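Beta-N-acetylhexosaminidase (Thermotoga neapolitana, PDB 5C0Q) probably hydrolyses terminal non-reducing N-acetyl-D-hexosamine residues from N-acetyl-beta-D-hexosaminides, as a zinc-binding member of glycosyl hydrolase family 3. Local coordinates at residues K340-R345 / G397-D402; I426-R431 / S443-H448. All coordinates share one frame; numbering follows the deposited sequence.

Both contacts belong to the C-terminal domain, their centres about 33 and 31 Å from the centre of the chain and about 15 Å from each other. Segments 397-402 and 426-431 run on neighbouring strands, 399-404 and 425-429, of one mixed sheet; Asp402 O lies 2.7 Å from Phe428 N, a probable hydrogen bond that joins the two contacts directly. Along the chain they come in series, 340-345 / 397-402 closing before 426-431 / 443-448 opens. Interaction 1 packs a turn against the start of a strand, whereas interaction 2 is strand pairing proper, whose last residue, His448, binds a zinc together with Lys86 of the second subunit.

Interaction 1 (K340-R345 / G397-D402); sequences KELLGR and GELIFD. With ZN (zinc ion), chain S.
A type I beta turn, Leu342 to Arg345, leads into strand 347-352 and packs against the start of strand 399-404, with Arg345 and Glu398 meeting. The one hydrogen bond between the segments runs from Arg345 NH1 to the backbone O of Glu398, 2.6 Å long. Its N-H...O angle is 153°, and the acceptor lies in the guanidinium plane, so the bond is made at the edge of the group. The arginine chain is extended from CG to NE (chi2 178°), which brings NH1 to Glu398 O; Arg345 CD passes 3.3 Å from the same Glu398 O. Leu342 CD2 lies over one guanidinium face, off its centre, and helps to confine the group.

The carboxylate of Glu398 is engaged differently. Its plane stands 89° from that of the guanidinium, and Arg345 NE is 5.3 Å from Glu398 OE1, too far for a salt bridge. Its closest approach to the turn is a contact, not a bond: Glu398 OE1 lies 3.1 Å from Arg345 CB. Glu398 OE2 binds a zinc ion at 2.0 Å, with Glu346 OE2 as the second ligand from the chain.

Beside these polar groups the contact is apolar. Leu399 CD2 approaches the turn, 3.5 Å from Leu342 O, and meets Leu343 CD2; Leu399 CD1 touches Leu342 CD2. The buried side of the turn continues toward helix 452-463, where Leu343 also packs on Leu463. Backbone bonds from Leu399 and Phe401 to Val348 put strand 399-404 beside strand 347-352, making this a loop-to-strand contact beside two neighbouring parallel strands of the C-terminal domain's mixed sheet.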
# COMPACT_ATOMS: atom_id res chain seq x y z
N LYS B 340 -2.41 -21.62 32.70
CA LYS B 340 -1.13 -20.91 32.69
C LYS B 340 0.09 -21.79 32.52
O LYS B 340 0.94 -21.56 31.66
CB LYS B 340 -0.95 -20.15 34.02
CG LYS B 340 -1.61 -18.79 34.17
CD LYS B 340 -0.79 -17.72 33.44
CE LYS B 340 -1.61 -16.46 33.19
NZ LYS B 340 -0.79 -15.31 32.76
N GLU B 341 0.12 -22.84 33.32
CA GLU B 341 1.26 -23.73 33.47
C GLU B 341 1.63 -24.50 32.20
O GLU B 341 2.77 -24.92 32.03
CB GLU B 341 0.97 -24.72 34.59
CG GLU B 341 -0.49 -25.20 34.62
CD GLU B 341 -1.50 -24.23 35.27
OE1 GLU B 341 -1.15 -23.05 35.54
OE2 GLU B 341 -2.66 -24.65 35.48
N LEU B 342 0.68 -24.66 31.29
CA LEU B 342 1.02 -25.22 30.00
C LEU B 342 1.87 -24.30 29.12
O LEU B 342 2.65 -24.77 28.29
CB LEU B 342 -0.27 -25.55 29.26
CG LEU B 342 -0.91 -26.89 29.64
CD1 LEU B 342 -2.36 -26.89 29.19
CD2 LEU B 342 -0.15 -28.05 29.04
N LEU B 343 1.73 -23.00 29.29
CA LEU B 343 2.11 -22.09 28.21
C LEU B 343 3.61 -21.84 28.06
O LEU B 343 4.06 -21.42 27.00
CB LEU B 343 1.33 -20.81 28.37
CG LEU B 343 -0.17 -21.12 28.37
CD1 LEU B 343 -1.00 -19.86 28.56
CD2 LEU B 343 -0.57 -21.80 27.10
N GLY B 344 4.38 -22.08 29.12
CA GLY B 344 5.82 -21.97 29.07
C GLY B 344 6.50 -23.19 28.49
O GLY B 344 7.71 -23.27 28.51
N ARG B 345 5.73 -24.15 27.99
CA ARG B 345 6.28 -25.36 27.38
C ARG B 345 6.65 -25.18 25.93
O ARG B 345 6.40 -24.17 25.33
CB ARG B 345 5.29 -26.51 27.49
CG ARG B 345 5.01 -27.02 28.89
CD ARG B 345 3.96 -28.13 28.79
NE ARG B 345 3.53 -28.70 30.07
CZ ARG B 345 2.70 -29.74 30.17
NH1 ARG B 345 2.23 -30.31 29.07
NH2 ARG B 345 2.36 -30.22 31.36
N GLY B 397 3.42 -34.12 22.30
CA GLY B 397 4.34 -33.05 22.59
C GLY B 397 4.06 -32.54 23.98
O GLY B 397 3.24 -33.09 24.71
N GLU B 398 4.79 -31.51 24.38
CA GLU B 398 4.55 -30.91 25.65
C GLU B 398 3.30 -30.09 25.53
O GLU B 398 2.53 -30.00 26.46
CB GLU B 398 5.69 -30.02 26.05
CG GLU B 398 7.09 -30.60 26.04
CD GLU B 398 8.08 -29.57 26.47
OE1 GLU B 398 7.63 -28.44 26.72
OE2 GLU B 398 9.28 -29.86 26.61
N LEU B 399 3.12 -29.48 24.37
CA LEU B 399 1.97 -28.64 24.10
C LEU B 399 1.76 -28.62 22.62
O LEU B 399 2.72 -28.52 21.87
CB LEU B 399 2.17 -27.23 24.64
CG LEU B 399 1.12 -26.14 24.41
CD1 LEU B 399 -0.23 -26.50 25.01
CD2 LEU B 399 1.58 -24.80 24.96
N ILE B 400 0.52 -28.75 22.19
CA ILE B 400 0.25 -28.85 20.77
C ILE B 400 -0.71 -27.76 20.34
O ILE B 400 -1.72 -27.53 20.99
CB ILE B 400 -0.33 -30.21 20.45
CG1 ILE B 400 0.48 -31.28 21.18
CG2 ILE B 400 -0.40 -30.42 18.95
CD1 ILE B 400 0.10 -32.68 20.85
N PHE B 401 -0.42 -27.08 19.24
CA PHE B 401 -1.37 -26.11 18.71
C PHE B 401 -1.98 -26.64 17.42
O PHE B 401 -1.29 -26.78 16.43
CB PHE B 401 -0.74 -24.76 18.39
CG PHE B 401 -0.37 -23.94 19.60
CD1 PHE B 401 -0.74 -24.32 20.87
CD2 PHE B 401 0.33 -22.76 19.45
CE1 PHE B 401 -0.37 -23.55 21.96
CE2 PHE B 401 0.69 -22.00 20.54
CZ PHE B 401 0.35 -22.40 21.79
N ASP B 402 -3.28 -26.93 17.42
CA ASP B 402 -3.92 -27.36 16.18
C ASP B 402 -4.63 -26.20 15.49
O ASP B 402 -5.61 -25.67 15.97
CB ASP B 402 -4.90 -28.50 16.43
CG ASP B 402 -5.45 -29.12 15.15
OD1 ASP B 402 -5.03 -28.79 14.03
OD2 ASP B 402 -6.31 -29.99 15.28
ZN ZN S . 10.30 -28.51 27.71

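Interaction 2 (I426-R431 / S443-H448); sequences IYFIIR and SVVITH. With ZN (zinc ion), chain N.
Tyr427 and Val444 face each other in a parallel beta pair, strands 425-429 and 443-446 of the mixed sheet in the C-terminal domain. The axes of strands 426-429 and 443-446 come within 4.7 Å, and the strand directions differ by 23°. The tight part is a ladder of three backbone bonds: Tyr427 N to Ser443 O, Val445 N to Tyr427 O at 2.8 Å, and Ile429 N to Val445 O. The middle bond is nearly straight, with an N-H...O angle of 173°. In CA-H...O contacts, Val444 CA approaches Tyr427 O and Phe428 CA approaches Val445 O, each carbonyl also taking a backbone N-H.

Side chains pack on both faces. On one, Phe428 and Val445 lie side by side, Phe428 CD2 3.8 Å from Val445 CB, while Val445 CG2 also reaches Ile426 CG2; helix 452-463 covers this layer through Ser458 and Leu462. On the other, Ile429 bends back at chi2 87°, bringing CD1 to 3.5 Å from Val444 CG1. Ser443 O touches the Tyr427 ring at its edge, 3.5 Å from Tyr427 CD2.

Toward the C-terminal ends the pairing slackens. Thr447 N to Ile429 O is a weak bond of 3.4 Å, and the regular strands stop. Ile430 CG2 now rests 3.4 Å from Thr447 OG1, a hydroxyl that is hydrogen-bonded to Ser449 O. Partly exposed Arg431 packs on Gln68 of the second subunit. His448 turns away from the pair: its ND1 is held by Ala332 O, Ile446 CG2 lies over its ring centre, and its NE2 binds a zinc ion shared with Glu334 OE1 and with Lys86 NZ of the second subunit.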
# COMPACT_ATOMS: atom_id res chain seq x y z
N ILE B 426 -4.27 -27.22 22.07
CA ILE B 426 -5.20 -26.13 21.91
C ILE B 426 -5.63 -26.04 20.47
O ILE B 426 -4.80 -26.01 19.57
CB ILE B 426 -4.62 -24.81 22.39
CG1 ILE B 426 -4.14 -24.99 23.82
CG2 ILE B 426 -5.67 -23.76 22.43
CD1 ILE B 426 -3.86 -23.68 24.49
N TYR B 427 -6.94 -26.00 20.27
CA TYR B 427 -7.52 -25.95 18.94
C TYR B 427 -7.77 -24.51 18.61
O TYR B 427 -8.50 -23.83 19.33
CB TYR B 427 -8.83 -26.76 18.85
CG TYR B 427 -8.60 -28.21 19.07
CD1 TYR B 427 -8.23 -29.03 18.02
CD2 TYR B 427 -8.65 -28.76 20.34
CE1 TYR B 427 -7.98 -30.33 18.20
CE2 TYR B 427 -8.38 -30.09 20.54
CZ TYR B 427 -8.05 -30.86 19.45
OH TYR B 427 -7.79 -32.18 19.59
N PHE B 428 -7.14 -24.06 17.54
CA PHE B 428 -7.37 -22.75 16.95
C PHE B 428 -8.29 -22.88 15.77
O PHE B 428 -7.89 -23.32 14.71
CB PHE B 428 -6.05 -22.12 16.52
CG PHE B 428 -5.14 -21.78 17.65
CD1 PHE B 428 -4.28 -22.73 18.20
CD2 PHE B 428 -5.11 -20.50 18.16
CE1 PHE B 428 -3.42 -22.40 19.23
CE2 PHE B 428 -4.26 -20.18 19.20
CZ PHE B 428 -3.41 -21.13 19.73
N ILE B 429 -9.55 -22.53 15.95
CA ILE B 429 -10.48 -22.59 14.83
C ILE B 429 -10.37 -21.33 14.02
O ILE B 429 -10.86 -20.30 14.42
CB ILE B 429 -11.94 -22.82 15.27
CG1 ILE B 429 -12.15 -24.28 15.62
CG2 ILE B 429 -12.85 -22.67 14.10
CD1 ILE B 429 -11.82 -24.63 17.00
N ILE B 430 -9.70 -21.41 12.89
CA ILE B 430 -9.40 -20.18 12.22
C ILE B 430 -10.21 -19.95 10.98
O ILE B 430 -10.16 -18.88 10.46
CB ILE B 430 -7.86 -20.06 11.90
CG1 ILE B 430 -7.39 -21.20 11.01
CG2 ILE B 430 -7.08 -20.05 13.19
CD1 ILE B 430 -6.03 -21.03 10.52
N ARG B 431 -10.99 -20.91 10.52
CA ARG B 431 -11.83 -20.58 9.36
C ARG B 431 -13.31 -20.66 9.62
O ARG B 431 -13.99 -19.66 9.62
CB ARG B 431 -11.52 -21.49 8.20
CG ARG B 431 -10.24 -21.21 7.58
CD ARG B 431 -10.33 -21.38 6.13
NE ARG B 431 -11.41 -20.58 5.63
CZ ARG B 431 -11.64 -20.40 4.34
NH1 ARG B 431 -10.83 -20.97 3.45
NH2 ARG B 431 -12.66 -19.65 3.94
N SER B 443 -9.83 -27.48 24.65
CA SER B 443 -9.35 -26.10 24.69
C SER B 443 -9.47 -25.46 23.32
O SER B 443 -8.90 -25.95 22.35
CB SER B 443 -7.92 -26.08 25.18
OG SER B 443 -7.93 -26.15 26.57
N VAL B 444 -10.25 -24.38 23.24
CA VAL B 444 -10.55 -23.81 21.94
C VAL B 444 -10.37 -22.28 21.89
O VAL B 444 -10.77 -21.55 22.78
CB VAL B 444 -11.98 -24.18 21.49
CG1 VAL B 444 -12.35 -23.45 20.22
CG2 VAL B 444 -12.09 -25.66 21.23
N VAL B 445 -9.71 -21.82 20.83
CA VAL B 445 -9.61 -20.42 20.48
C VAL B 445 -10.29 -20.21 19.14
O VAL B 445 -9.97 -20.91 18.19
CB VAL B 445 -8.13 -19.95 20.37
CG1 VAL B 445 -8.02 -18.54 19.79
CG2 VAL B 445 -7.45 -20.05 21.68
N ILE B 446 -11.23 -19.27 19.06
CA ILE B 446 -11.81 -18.91 17.78
C ILE B 446 -11.32 -17.53 17.37
O ILE B 446 -11.47 -16.58 18.11
CB ILE B 446 -13.34 -18.94 17.81
CG1 ILE B 446 -13.83 -20.31 18.26
CG2 ILE B 446 -13.90 -18.53 16.44
CD1 ILE B 446 -15.24 -20.34 18.63
N THR B 447 -10.74 -17.43 16.19
CA THR B 447 -10.18 -16.18 15.73
C THR B 447 -11.08 -15.44 14.79
O THR B 447 -10.96 -14.25 14.64
CB THR B 447 -8.87 -16.38 15.01
OG1 THR B 447 -9.05 -17.43 14.06
CG2 THR B 447 -7.78 -16.74 15.97
N HIS B 448 -11.92 -16.18 14.08
CA HIS B 448 -12.79 -15.64 13.06
C HIS B 448 -12.01 -15.11 11.88
O HIS B 448 -12.56 -14.39 11.06
CB HIS B 448 -13.69 -14.52 13.60
CG HIS B 448 -14.57 -14.93 14.74
ND1 HIS B 448 -14.31 -14.57 16.04
CD2 HIS B 448 -15.68 -15.70 14.77
CE1 HIS B 448 -15.25 -15.08 16.82
NE2 HIS B 448 -16.10 -15.76 16.07
ZN ZN N . -18.11 -16.75 16.75